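Local coordinates for PBP domain-containing protein (Vibrio parahaemolyticus, PDB 3MUQ), which is of unknown function but has the fold of a periplasmic binding protein and probably binds a small, perhaps anionic, solute, at residues Gly67-Lys72 with Gln199-Asn204; Leu77-Met82 with Gly215-Ser220; Asp106-Ile111 with Lys129-Phe134; Pro156-Ala161 with Leu176-Lys181. All blocks are in the same frame, centred on the assembly; numbering follows the deposited sequence.

Interaction 1 (Gly67-Lys72 with Gln199-Asn204); sequences GTFVEK and QVILVN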
loop_
_atom_site.group_PDB
_atom_site.type_symbol
_atom_site.label_atom_id
_atom_site.label_comp_id
_atom_site.label_asym_id
_atom_site.label_seq_id
_atom_site.Cartn_x
_atom_site.Cartn_y
_atom_site.Cartn_z
ATOM N N GLY A 67 -6.655 -6.796 -15.515
ATOM C CA GLY A 67 -8.072 -7.070 -15.317
ATOM C C GLY A 67 -8.521 -8.255 -16.159
ATOM O O GLY A 67 -9.218 -9.143 -15.687
ATOM N N THR A 68 -8.102 -8.264 -17.418
ATOM C CA THR A 68 -8.377 -9.378 -18.321
ATOM C C THR A 68 -7.702 -10.660 -17.820
ATOM O O THR A 68 -8.306 -11.743 -17.803
ATOM C CB THR A 68 -7.842 -9.047 -19.718
ATOM O OG1 THR A 68 -8.503 -7.877 -20.210
ATOM C CG2 THR A 68 -8.071 -10.198 -20.677
ATOM N N PHE A 69 -6.444 -10.525 -17.407
ATOM C CA PHE A 69 -5.678 -11.647 -16.869
ATOM C C PHE A 69 -6.463 -12.361 -15.764
ATOM O O PHE A 69 -6.595 -13.594 -15.756
ATOM C CB PHE A 69 -4.341 -11.129 -16.348
ATOM C CG PHE A 69 -3.378 -12.200 -15.947
ATOM C CD1 PHE A 69 -2.741 -12.984 -16.915
ATOM C CD2 PHE A 69 -3.052 -12.387 -14.601
ATOM C CE1 PHE A 69 -1.811 -13.960 -16.539
ATOM C CE2 PHE A 69 -2.129 -13.349 -14.221
ATOM C CZ PHE A 69 -1.509 -14.150 -15.190
ATOM N N VAL A 70 -7.018 -11.581 -14.849
ATOM C CA VAL A 70 -7.777 -12.139 -13.722
ATOM C C VAL A 70 -9.153 -12.640 -14.166
ATOM O O VAL A 70 -9.629 -13.691 -13.722
ATOM C CB VAL A 70 -7.964 -11.056 -12.615
ATOM C CG1 VAL A 70 -8.924 -11.523 -11.546
ATOM C CG2 VAL A 70 -6.625 -10.677 -12.031
ATOM N N GLU A 71 -9.787 -11.878 -15.052
ATOM C CA GLU A 71 -11.122 -12.222 -15.525
ATOM C C GLU A 71 -11.119 -13.582 -16.230
ATOM O O GLU A 71 -12.025 -14.404 -16.034
ATOM C CB GLU A 71 -11.672 -11.110 -16.426
ATOM C CG GLU A 71 -12.717 -11.571 -17.446
ATOM C CD GLU A 71 -14.099 -11.829 -16.842
ATOM O OE1 GLU A 71 -14.280 -12.854 -16.142
ATOM O OE2 GLU A 71 -15.015 -11.009 -17.092
ATOM N N LYS A 72 -10.086 -13.838 -17.027
ATOM C CA LYS A 72 -10.005 -15.100 -17.760
ATOM C C LYS A 72 -9.553 -16.243 -16.864
ATOM O O LYS A 72 -9.470 -17.395 -17.309
ATOM C CB LYS A 72 -9.072 -14.975 -18.965
ATOM C CG LYS A 72 -9.507 -13.933 -19.986
ATOM C CD LYS A 72 -8.882 -14.221 -21.333
ATOM C CE LYS A 72 -9.036 -13.067 -22.303
ATOM N NZ LYS A 72 -8.057 -13.187 -23.447
ATOM N N GLN A 199 0.406 -4.179 -9.497
ATOM C CA GLN A 199 -0.224 -5.354 -8.920
ATOM C C GLN A 199 0.695 -6.561 -8.947
ATOM O O GLN A 199 1.485 -6.758 -9.884
ATOM C CB GLN A 199 -1.510 -5.731 -9.661
ATOM C CG GLN A 199 -2.686 -4.839 -9.396
ATOM C CD GLN A 199 -3.997 -5.543 -9.675
ATOM O OE1 GLN A 199 -4.642 -6.065 -8.764
ATOM N NE2 GLN A 199 -4.393 -5.568 -10.936
ATOM N N VAL A 200 0.555 -7.387 -7.924
ATOM C CA VAL A 200 1.179 -8.690 -7.909
ATOM C C VAL A 200 0.028 -9.685 -7.936
ATOM O O VAL A 200 -0.941 -9.564 -7.160
ATOM C CB VAL A 200 2.077 -8.877 -6.655
ATOM C CG1 VAL A 200 1.311 -8.521 -5.400
ATOM C CG2 VAL A 200 2.590 -10.317 -6.568
ATOM N N ILE A 201 0.112 -10.643 -8.857
ATOM C CA ILE A 201 -0.966 -11.602 -9.064
ATOM C C ILE A 201 -0.422 -13.022 -9.169
ATOM O O ILE A 201 0.520 -13.291 -9.923
ATOM C CB ILE A 201 -1.744 -11.273 -10.354
ATOM C CG1 ILE A 201 -2.092 -9.783 -10.381
ATOM C CG2 ILE A 201 -2.998 -12.156 -10.482
ATOM C CD1 ILE A 201 -2.715 -9.317 -11.700
ATOM N N LEU A 202 -1.032 -13.924 -8.415
ATOM C CA LEU A 202 -0.610 -15.312 -8.378
ATOM C C LEU A 202 -1.117 -16.081 -9.592
ATOM O O LEU A 202 -2.257 -15.905 -10.013
ATOM C CB LEU A 202 -1.172 -15.973 -7.130
ATOM C CG LEU A 202 -0.846 -15.236 -5.836
ATOM C CD1 LEU A 202 -1.446 -16.008 -4.652
ATOM C CD2 LEU A 202 0.663 -15.068 -5.698
ATOM N N VAL A 203 -0.284 -16.964 -10.126
ATOM C CA VAL A 203 -0.753 -17.859 -11.169
ATOM C C VAL A 203 -1.775 -18.826 -10.573
ATOM O O VAL A 203 -1.567 -19.385 -9.495
ATOM C CB VAL A 203 0.413 -18.589 -11.860
ATOM C CG1 VAL A 203 -0.111 -19.688 -12.796
ATOM C CG2 VAL A 203 1.324 -17.549 -12.595
ATOM N N ASN A 204 -2.897 -18.998 -11.263
ATOM C CA ASN A 204 -3.993 -19.806 -10.738
ATOM C C ASN A 204 -3.590 -21.277 -10.519
ATOM O O ASN A 204 -3.324 -21.996 -11.475
ATOM C CB ASN A 204 -5.172 -19.717 -11.693
ATOM C CG ASN A 204 -6.416 -20.408 -11.155
ATOM O OD1 ASN A 204 -6.359 -21.181 -10.189
ATOM N ND2 ASN A 204 -7.554 -20.125 -11.781
#

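Interaction 2 (Leu77-Met82 with Gly215-Ser220); sequences LPRKLM and GAKAFS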
loop_
_atom_site.group_PDB
_atom_site.type_symbol
_atom_site.label_atom_id
_atom_site.label_comp_id
_atom_site.label_asym_id
_atom_site.label_seq_id
_atom_site.Cartn_x
_atom_site.Cartn_y
_atom_site.Cartn_z
ATOM N N LEU A 77 -5.961 -13.876 -6.591
ATOM C CA LEU A 77 -5.550 -12.995 -5.494
ATOM C C LEU A 77 -4.726 -11.786 -5.926
ATOM O O LEU A 77 -3.653 -11.531 -5.377
ATOM C CB LEU A 77 -4.800 -13.780 -4.415
ATOM C CG LEU A 77 -5.634 -14.864 -3.742
ATOM C CD1 LEU A 77 -4.835 -15.566 -2.651
ATOM C CD2 LEU A 77 -6.911 -14.216 -3.184
ATOM N N PRO A 78 -5.239 -11.017 -6.892
ATOM C CA PRO A 78 -4.503 -9.825 -7.297
ATOM C C PRO A 78 -4.474 -8.817 -6.154
ATOM O O PRO A 78 -5.461 -8.648 -5.432
ATOM C CB PRO A 78 -5.332 -9.291 -8.455
ATOM C CG PRO A 78 -6.698 -9.779 -8.163
ATOM C CD PRO A 78 -6.475 -11.176 -7.671
ATOM N N ARG A 79 -3.333 -8.166 -5.990
ATOM C CA ARG A 79 -3.159 -7.232 -4.905
ATOM C C ARG A 79 -2.400 -6.037 -5.390
ATOM O O ARG A 79 -1.396 -6.166 -6.106
ATOM C CB ARG A 79 -2.411 -7.882 -3.751
ATOM C CG ARG A 79 -3.299 -8.780 -2.908
ATOM C CD ARG A 79 -2.504 -9.927 -2.384
ATOM N NE ARG A 79 -3.275 -10.778 -1.489
ATOM C CZ ARG A 79 -2.722 -11.627 -0.638
ATOM N NH1 ARG A 79 -1.399 -11.727 -0.593
ATOM N NH2 ARG A 79 -3.480 -12.374 0.161
ATOM N N LYS A 80 -2.878 -4.867 -4.988
ATOM C CA LYS A 80 -2.194 -3.626 -5.322
ATOM C C LYS A 80 -1.011 -3.442 -4.377
ATOM O O LYS A 80 -1.174 -3.472 -3.169
ATOM C CB LYS A 80 -3.176 -2.455 -5.233
ATOM C CG LYS A 80 -4.331 -2.566 -6.235
ATOM C CD LYS A 80 -3.911 -2.081 -7.622
ATOM C CE LYS A 80 -5.021 -2.288 -8.648
ATOM N NZ LYS A 80 -4.672 -1.652 -9.961
ATOM N N LEU A 81 0.182 -3.298 -4.944
ATOM C CA LEU A 81 1.407 -3.122 -4.174
ATOM C C LEU A 81 1.675 -1.672 -3.799
ATOM O O LEU A 81 2.184 -1.376 -2.712
ATOM C CB LEU A 81 2.599 -3.613 -4.993
ATOM C CG LEU A 81 3.001 -5.064 -4.817
ATOM C CD1 LEU A 81 4.247 -5.351 -5.625
ATOM C CD2 LEU A 81 3.245 -5.322 -3.348
HETATM N N MSE A 82 1.382 -0.769 -4.725
HETATM C CA MSE A 82 1.736 0.624 -4.546
HETATM C C MSE A 82 1.141 1.438 -5.694
HETATM O O MSE A 82 0.871 0.893 -6.770
HETATM C CB MSE A 82 3.266 0.770 -4.517
HETATM C CG MSE A 82 3.917 0.601 -5.888
HETATM SE SE MSE A 82 5.885 0.695 -5.901
HETATM C CE MSE A 82 6.212 -1.196 -6.015
ATOM N N GLY A 215 4.959 -20.877 -2.201
ATOM C CA GLY A 215 6.004 -19.876 -2.202
ATOM C C GLY A 215 5.533 -18.547 -2.772
ATOM O O GLY A 215 5.887 -17.482 -2.256
ATOM N N ALA A 216 4.746 -18.602 -3.843
ATOM C CA ALA A 216 4.229 -17.382 -4.471
ATOM C C ALA A 216 3.278 -16.639 -3.531
ATOM O O ALA A 216 3.342 -15.412 -3.383
ATOM C CB ALA A 216 3.526 -17.711 -5.812
ATOM N N LYS A 217 2.383 -17.366 -2.884
ATOM C CA LYS A 217 1.510 -16.698 -1.930
ATOM C C LYS A 217 2.277 -16.142 -0.710
ATOM O O LYS A 217 1.939 -15.084 -0.189
ATOM C CB LYS A 217 0.343 -17.585 -1.495
ATOM C CG LYS A 217 -0.651 -16.779 -0.650
ATOM C CD LYS A 217 -1.951 -17.502 -0.424
ATOM C CE LYS A 217 -2.910 -16.637 0.404
ATOM N NZ LYS A 217 -2.382 -16.420 1.781
ATOM N N ALA A 218 3.308 -16.844 -0.250
ATOM C CA ALA A 218 4.131 -16.283 0.825
ATOM C C ALA A 218 4.765 -14.934 0.408
ATOM O O ALA A 218 4.822 -13.986 1.186
ATOM C CB ALA A 218 5.208 -17.279 1.256
ATOM N N PHE A 219 5.237 -14.850 -0.826
ATOM C CA PHE A 219 5.887 -13.635 -1.307
ATOM C C PHE A 219 4.869 -12.508 -1.375
ATOM O O PHE A 219 5.134 -11.390 -0.934
ATOM C CB PHE A 219 6.520 -13.889 -2.686
ATOM C CG PHE A 219 7.384 -12.767 -3.184
ATOM C CD1 PHE A 219 8.098 -11.975 -2.297
ATOM C CD2 PHE A 219 7.505 -12.524 -4.540
ATOM C CE1 PHE A 219 8.895 -10.952 -2.743
ATOM C CE2 PHE A 219 8.301 -11.499 -5.002
ATOM C CZ PHE A 219 9.004 -10.708 -4.095
ATOM N N SER A 220 3.696 -12.816 -1.923
ATOM C CA SER A 220 2.631 -11.824 -2.040
ATOM C C SER A 220 2.181 -11.360 -0.659
ATOM O O SER A 220 2.109 -10.165 -0.422
ATOM C CB SER A 220 1.435 -12.379 -2.822
ATOM O OG SER A 220 0.371 -11.439 -2.844
HETATM O O HOH W 1 -1.010 -11.590 -5.207
#

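Interaction 3 (Asp106-Ile111 with Lys129-Phe134); sequences DVFKEI and KKEMGF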
loop_
_atom_site.group_PDB
_atom_site.type_symbol
_atom_site.label_atom_id
_atom_site.label_comp_id
_atom_site.label_asym_id
_atom_site.label_seq_id
_atom_site.Cartn_x
_atom_site.Cartn_y
_atom_site.Cartn_z
ATOM N N ASP A 106 6.876 15.409 -24.291
ATOM C CA ASP A 106 6.927 16.783 -24.792
ATOM C C ASP A 106 7.509 17.734 -23.741
ATOM O O ASP A 106 8.315 18.624 -24.054
ATOM C CB ASP A 106 5.536 17.271 -25.209
ATOM C CG ASP A 106 5.025 16.572 -26.454
ATOM O OD1 ASP A 106 5.856 15.984 -27.187
ATOM O OD2 ASP A 106 3.795 16.605 -26.696
ATOM N N VAL A 107 7.097 17.548 -22.495
ATOM C CA VAL A 107 7.601 18.379 -21.413
ATOM C C VAL A 107 9.126 18.251 -21.279
ATOM O O VAL A 107 9.840 19.256 -21.237
ATOM C CB VAL A 107 6.895 18.085 -20.061
ATOM C CG1 VAL A 107 7.583 18.835 -18.949
ATOM C CG2 VAL A 107 5.400 18.473 -20.127
ATOM N N PHE A 108 9.633 17.025 -21.230
ATOM C CA PHE A 108 11.082 16.826 -21.131
ATOM C C PHE A 108 11.832 17.445 -22.315
ATOM O O PHE A 108 12.798 18.183 -22.129
ATOM C CB PHE A 108 11.426 15.341 -20.962
ATOM C CG PHE A 108 11.342 14.860 -19.534
ATOM C CD1 PHE A 108 10.237 15.162 -18.753
ATOM C CD2 PHE A 108 12.367 14.108 -18.972
ATOM C CE1 PHE A 108 10.158 14.722 -17.431
ATOM C CE2 PHE A 108 12.295 13.657 -17.661
ATOM C CZ PHE A 108 11.197 13.966 -16.889
ATOM N N LYS A 109 11.354 17.183 -23.526
ATOM C CA LYS A 109 12.003 17.703 -24.723
ATOM C C LYS A 109 12.061 19.227 -24.706
ATOM O O LYS A 109 13.086 19.819 -25.036
ATOM C CB LYS A 109 11.269 17.222 -25.976
ATOM C CG LYS A 109 11.436 15.745 -26.252
ATOM C CD LYS A 109 10.459 15.242 -27.302
ATOM C CE LYS A 109 10.517 13.725 -27.401
ATOM N NZ LYS A 109 9.471 13.171 -28.303
ATOM N N GLU A 110 10.948 19.846 -24.315
ATOM C CA GLU A 110 10.815 21.295 -24.277
ATOM C C GLU A 110 11.777 21.905 -23.246
ATOM O O GLU A 110 12.436 22.911 -23.503
ATOM C CB GLU A 110 9.364 21.643 -23.931
ATOM C CG GLU A 110 8.915 23.061 -24.229
ATOM C CD GLU A 110 7.465 23.110 -24.710
ATOM O OE1 GLU A 110 6.818 24.176 -24.570
ATOM O OE2 GLU A 110 6.975 22.078 -25.232
ATOM N N ILE A 111 11.842 21.300 -22.067
ATOM C CA ILE A 111 12.762 21.755 -21.028
ATOM C C ILE A 111 14.207 21.699 -21.536
ATOM O O ILE A 111 14.990 22.656 -21.383
ATOM C CB ILE A 111 12.600 20.911 -19.747
ATOM C CG1 ILE A 111 11.314 21.335 -19.012
ATOM C CG2 ILE A 111 13.823 21.048 -18.854
ATOM C CD1 ILE A 111 11.031 20.567 -17.717
ATOM N N LYS A 129 15.667 6.678 -11.457
ATOM C CA LYS A 129 15.557 5.744 -12.580
ATOM C C LYS A 129 14.390 6.106 -13.489
ATOM O O LYS A 129 14.491 6.057 -14.717
ATOM C CB LYS A 129 15.335 4.310 -12.091
ATOM C CG LYS A 129 16.383 3.788 -11.151
ATOM C CD LYS A 129 17.677 3.516 -11.847
ATOM C CE LYS A 129 18.519 2.569 -11.009
ATOM N NZ LYS A 129 19.822 2.337 -11.675
ATOM N N LYS A 130 13.263 6.445 -12.883
ATOM C CA LYS A 130 12.112 6.821 -13.677
ATOM C C LYS A 130 12.370 8.093 -14.501
ATOM O O LYS A 130 11.932 8.200 -15.648
ATOM C CB LYS A 130 10.879 7.002 -12.803
ATOM C CG LYS A 130 9.694 7.487 -13.617
ATOM C CD LYS A 130 8.377 7.147 -12.971
ATOM C CE LYS A 130 7.241 7.222 -13.986
ATOM N NZ LYS A 130 7.075 5.965 -14.766
ATOM N N GLU A 131 13.068 9.062 -13.919
ATOM C CA GLU A 131 13.389 10.268 -14.663
ATOM C C GLU A 131 14.253 9.906 -15.871
ATOM O O GLU A 131 14.024 10.393 -16.985
ATOM C CB GLU A 131 14.123 11.275 -13.784
ATOM C CG GLU A 131 14.652 12.469 -14.564
ATOM C CD GLU A 131 16.000 12.915 -14.064
ATOM O OE1 GLU A 131 16.337 12.561 -12.914
ATOM O OE2 GLU A 131 16.732 13.592 -14.824
HETATM N N MSE A 132 15.239 9.041 -15.642
HETATM C CA MSE A 132 16.161 8.614 -16.701
HETATM C C MSE A 132 15.472 7.842 -17.818
HETATM O O MSE A 132 15.869 7.925 -18.983
HETATM C CB MSE A 132 17.320 7.814 -16.117
HETATM C CG MSE A 132 18.095 8.581 -15.038
HETATM SE SE MSE A 132 18.751 10.361 -15.598
HETATM C CE MSE A 132 17.118 11.228 -16.030
ATOM N N GLY A 133 14.437 7.097 -17.458
ATOM C CA GLY A 133 13.648 6.386 -18.442
ATOM C C GLY A 133 12.977 7.340 -19.410
ATOM O O GLY A 133 12.937 7.089 -20.609
ATOM N N PHE A 134 12.438 8.438 -18.893
ATOM C CA PHE A 134 11.774 9.398 -19.758
ATOM C C PHE A 134 12.780 10.046 -20.695
ATOM O O PHE A 134 12.513 10.191 -21.880
ATOM C CB PHE A 134 11.037 10.463 -18.949
ATOM C CG PHE A 134 9.841 9.946 -18.206
ATOM C CD1 PHE A 134 9.091 8.896 -18.715
ATOM C CD2 PHE A 134 9.452 10.522 -17.006
ATOM C CE1 PHE A 134 7.984 8.425 -18.037
ATOM C CE2 PHE A 134 8.346 10.051 -16.316
ATOM C CZ PHE A 134 7.608 9.002 -16.835
#

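Interaction 4 (Pro156-Ala161 with Leu176-Lys181); sequences PTLNMA and LAYQNK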
loop_
_atom_site.group_PDB
_atom_site.type_symbol
_atom_site.label_atom_id
_atom_site.label_comp_id
_atom_site.label_asym_id
_atom_site.label_seq_id
_atom_site.Cartn_x
_atom_site.Cartn_y
_atom_site.Cartn_z
ATOM N N PRO A 156 15.525 17.561 -0.651
ATOM C CA PRO A 156 16.621 18.474 -1.017
ATOM C C PRO A 156 16.578 18.839 -2.505
ATOM O O PRO A 156 16.889 19.970 -2.861
ATOM C CB PRO A 156 17.879 17.657 -0.695
ATOM C CG PRO A 156 17.410 16.752 0.472
ATOM C CD PRO A 156 16.007 16.362 0.062
ATOM N N THR A 157 16.201 17.888 -3.351
ATOM C CA THR A 157 16.006 18.153 -4.777
ATOM C C THR A 157 14.936 19.229 -4.981
ATOM O O THR A 157 15.164 20.187 -5.710
ATOM C CB THR A 157 15.672 16.856 -5.551
ATOM O OG1 THR A 157 16.797 15.978 -5.471
ATOM C CG2 THR A 157 15.377 17.145 -7.027
ATOM N N LEU A 158 13.789 19.094 -4.313
ATOM C CA LEU A 158 12.782 20.166 -4.343
ATOM C C LEU A 158 13.332 21.528 -3.861
ATOM O O LEU A 158 13.100 22.565 -4.503
ATOM C CB LEU A 158 11.527 19.771 -3.542
ATOM C CG LEU A 158 10.656 18.689 -4.208
ATOM C CD1 LEU A 158 9.600 18.138 -3.234
ATOM C CD2 LEU A 158 9.999 19.194 -5.497
ATOM N N ASN A 159 14.038 21.530 -2.726
ATOM C CA ASN A 159 14.624 22.758 -2.188
ATOM C C ASN A 159 15.547 23.390 -3.214
ATOM O O ASN A 159 15.564 24.608 -3.390
ATOM C CB ASN A 159 15.404 22.490 -0.883
ATOM C CG ASN A 159 14.499 22.034 0.257
ATOM O OD1 ASN A 159 13.328 22.404 0.311
ATOM N ND2 ASN A 159 15.045 21.227 1.175
HETATM N N MSE A 160 16.310 22.551 -3.903
HETATM C CA MSE A 160 17.212 23.045 -4.937
HETATM C C MSE A 160 16.415 23.655 -6.098
HETATM O O MSE A 160 16.742 24.734 -6.590
HETATM C CB MSE A 160 18.139 21.920 -5.430
HETATM C CG MSE A 160 19.300 22.407 -6.298
HETATM SE SE MSE A 160 20.516 23.624 -5.312
HETATM C CE MSE A 160 20.911 22.427 -3.864
ATOM N N ALA A 161 15.363 22.969 -6.530
ATOM C CA ALA A 161 14.551 23.470 -7.632
ATOM C C ALA A 161 13.915 24.828 -7.280
ATOM O O ALA A 161 13.796 25.711 -8.136
ATOM C CB ALA A 161 13.486 22.437 -8.037
ATOM N N LEU A 176 3.650 17.525 -1.642
ATOM C CA LEU A 176 2.618 18.044 -0.736
ATOM C C LEU A 176 3.190 18.432 0.621
ATOM O O LEU A 176 2.783 19.441 1.210
ATOM C CB LEU A 176 1.476 17.030 -0.545
ATOM C CG LEU A 176 0.661 16.682 -1.790
ATOM C CD1 LEU A 176 -0.257 15.467 -1.544
ATOM C CD2 LEU A 176 -0.149 17.892 -2.235
ATOM N N ALA A 177 4.119 17.623 1.123
ATOM C CA ALA A 177 4.751 17.914 2.413
ATOM C C ALA A 177 5.622 19.160 2.365
ATOM O O ALA A 177 5.776 19.837 3.376
ATOM C CB ALA A 177 5.573 16.723 2.910
ATOM N N TYR A 178 6.196 19.451 1.199
ATOM C CA TYR A 178 7.148 20.559 1.063
ATOM C C TYR A 178 6.569 21.855 0.459
ATOM O O TYR A 178 7.190 22.912 0.541
ATOM C CB TYR A 178 8.356 20.111 0.221
ATOM C CG TYR A 178 9.428 19.353 0.981
ATOM C CD1 TYR A 178 9.187 18.076 1.482
ATOM C CD2 TYR A 178 10.690 19.906 1.186
ATOM C CE1 TYR A 178 10.167 17.371 2.174
ATOM C CE2 TYR A 178 11.682 19.207 1.884
ATOM C CZ TYR A 178 11.407 17.943 2.370
ATOM O OH TYR A 178 12.368 17.233 3.053
ATOM N N GLN A 179 5.391 21.784 -0.153
ATOM C CA GLN A 179 4.914 22.906 -0.970
ATOM C C GLN A 179 4.864 24.218 -0.184
ATOM O O GLN A 179 5.099 25.290 -0.740
ATOM C CB GLN A 179 3.549 22.592 -1.582
ATOM C CG GLN A 179 2.472 22.337 -0.534
ATOM C CD GLN A 179 1.151 21.952 -1.146
ATOM O OE1 GLN A 179 0.779 22.449 -2.208
ATOM N NE2 GLN A 179 0.429 21.059 -0.477
ATOM N N ASN A 180 4.593 24.130 1.111
ATOM C CA ASN A 180 4.473 25.327 1.941
ATOM C C ASN A 180 5.753 26.171 1.970
ATOM O O ASN A 180 5.710 27.367 2.261
ATOM C CB ASN A 180 4.045 24.957 3.368
ATOM C CG ASN A 180 5.188 24.338 4.190
ATOM O OD1 ASN A 180 5.512 23.152 4.049
ATOM N ND2 ASN A 180 5.791 25.148 5.064
ATOM N N LYS A 181 6.890 25.553 1.665
ATOM C CA LYS A 181 8.158 26.276 1.661
ATOM C C LYS A 181 8.836 26.300 0.282
ATOM O O LYS A 181 10.006 26.655 0.163
ATOM C CB LYS A 181 9.111 25.707 2.722
ATOM C CG LYS A 181 9.641 24.311 2.448
ATOM C CD LYS A 181 10.385 23.778 3.680
ATOM C CE LYS A 181 11.057 22.435 3.424
ATOM N NZ LYS A 181 11.423 21.723 4.691
#

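Interaction 1 (Gly67-Lys72 with Gln199-Asn204)
Phe-69 and Val-70, successive residues of a helix, close on one branched side chain, Ile-201, on strand 195-203, a small worked example of how a helix is seated on a sheet through adjacent apolar positions. Phe-69 comes first along the helix. Its side chain swings back beside its own carbonyl carbon (chi1 -172°), which carries the ring toward the strand; there CE2 of Phe-69 meets CG2 of Ile-201 at 4.0 Å. The neighbouring ring atom, CD2, is almost as near to the same methyl. The methyl sits at the ring edge, close to the ring plane, so the aromatic face is not used in this meeting, and the two side chains run past one another in opposite directions. Val-70 then brings its CG2 branch to CD1 of Ile-201 at 4.2 Å. The isoleucine thus divides its ends between the two partners: the gamma branch goes to the phenylalanine and the delta methyl to the valine. No hydrogen bond joins the two segments, and contact rests on apolar surface alone, with the helix CA of Val-70 8.3 Å from the CA of Ile-201. Helix 63-71 lies here against one face of the mixed sheet, where Val-58 of strand 57-60 touches both Phe-69 and Ile-201, and Pro-78 of strand 78-90 adds to the isoleucine's surroundings. Leu-202 points to the other face, toward Ala-216 and Lys-217 of helix 213-224, so the strand is sandwiched between helices.

Interaction 2 (Leu77-Met82 with Gly215-Ser220)
The guanidinium of Arg-79 meets Ser-220 at its edge, where NH1 donates a hydrogen bond of 2.9 Å to the serine OG. The bond is bent, with an N-H...O angle of 137°, and the hydroxyl lies 27° out of the guanidinium plane. CE of Lys-217 approaches the same group obliquely, 4.3 Å from NH2 of Arg-79. OG stands opposite the serine's backbone N (chi1 176°), and in that position it also donates to a water, OG of Ser-220 to water 2.7 Å, which in turn gives a hydrogen to the carbonyl O of Leu-77 at 2.6 Å. One hydroxyl therefore links the Arg-79 side chain and, through the water, the Leu-77 main chain. Beside this polar link, CD1 of Leu-77 rests on the aliphatic part of Lys-217, 3.8 Å from CE, the two chains crossing at a slant. The cationic ends of Arg-79 and Lys-217 come within 4.5 Å, NH2 to NZ, a closeness that Asp-221 would offset, since its carboxylate forms salt bridges with both. Tyr-83 of the second subunit packs on Arg-79. Strand 78-90 and helix 213-224 meet here as neighbouring layers of the alpha/beta architecture characteristic of periplasmic-binding-protein domains.

Interaction 3 (Asp106-Ile111 with Lys129-Phe134)
Phe-108 on helix 104-113 and Phe-134 on helix 126-138 meet where the two backbones come nearest, their CA atoms 7.6 Å apart. The aromatic pair illustrates the T-shaped (edge-to-face) arrangement: the edge of Phe-134 is presented to the face of Phe-108, with ring planes at 82° and centroids 5.6 Å apart. At the meeting point CD2 of Phe-134 is 3.9 Å from CZ of Phe-108. The CB of Phe-134 adds a CH-pi contact over that same ring, 4.0 Å from the centroid and displaced toward the rim, where CE2 of Phe-108 is its nearest atom at 3.7 Å. With its CG beside the backbone N (chi1 -84°), Phe-108 directs its ring at the second helix, to meet Phe-134 and Glu-131. The glutamate's CG is 4.1 Å from CE2 of Phe-108, and its carbonyl O stands obliquely to the ring. The acid itself is engaged elsewhere: one carboxylate oxygen bonds to Ser-120, the other to Tyr-147 and Trp-135. Trp-135, of the same helix as Phe-134, and Ile-88 of strand 78-90 also touch Phe-108, and Met-169 of strand 168-171 touches Phe-134. Between these helices the cohesion is thus aromatic and aliphatic, without a hydrogen bond from one segment to the other, while the buried carboxylate at the margin is held by its own hydrogen bonds, which fix the position of the glutamate side chain beside the ring.

Interaction 4 (Pro156-Ala161 with Leu176-Lys181)
Tyr-178 and Asn-159 cross at about a right angle, with the amide plane inclined by 46° to the ring plane, and it is the ring edge that is offered. OD1 of Asn-159 lies in the plane of the ring, 3.7 Å from CD2 of Tyr-178, while the ND2 of the same amide is 4.0 Å from CE2 of Tyr-178. Such an approach of an oxygen to the hydrogen-bearing rim of an aromatic ring is probably mildly favourable electrostatically; no hydrogen bond is formed between the segments. Leu-158, the preceding residue, supplies the apolar half: its CD1 methyl packs at 4.2 Å on CB of Tyr-178, its side chain slanting across the tyrosine. Lys-181, three residues on from Tyr-178, joins as well. Its CG is wedged between the backbone N and the carbonyl carbon (chi1 69°), from where an extended chain passes obliquely by the amide and leaves CE of Lys-181 3.9 Å from OD1 of Asn-159. Leu-182 touches both Leu-158 and Asn-159. Helix 154-163 also leans on strand 168-171, through Leu-158 on Thr-168 and Ser-170, and segment 176-181 borders the second subunit, whose Trp-222 packs on Leu-176.

Interactions 1 and 2 form one continuous unit, their centres about 11 Å apart: strands 195-203 and 78-90 are neighbours in the sheet, joined by a probable backbone hydrogen bond from Val-200 N to Arg-79 O of 2.9 Å. Interactions 3 and 4 lie on the other side of the chain's centre, about 20 Å from each other between centres and not touching, their nearest atoms about 8 Å apart. Centre to centre, interaction 3 is about 31 Å from both interactions 1 and 2, and interaction 4 about 38 and 34 Å from them, consistent with the two-lobed binding-protein fold. Strand 78-90 runs between the pairs, contributing to interaction 2 and touching Phe-108 of interaction 3. Interactions 2 and 4 both border the second subunit.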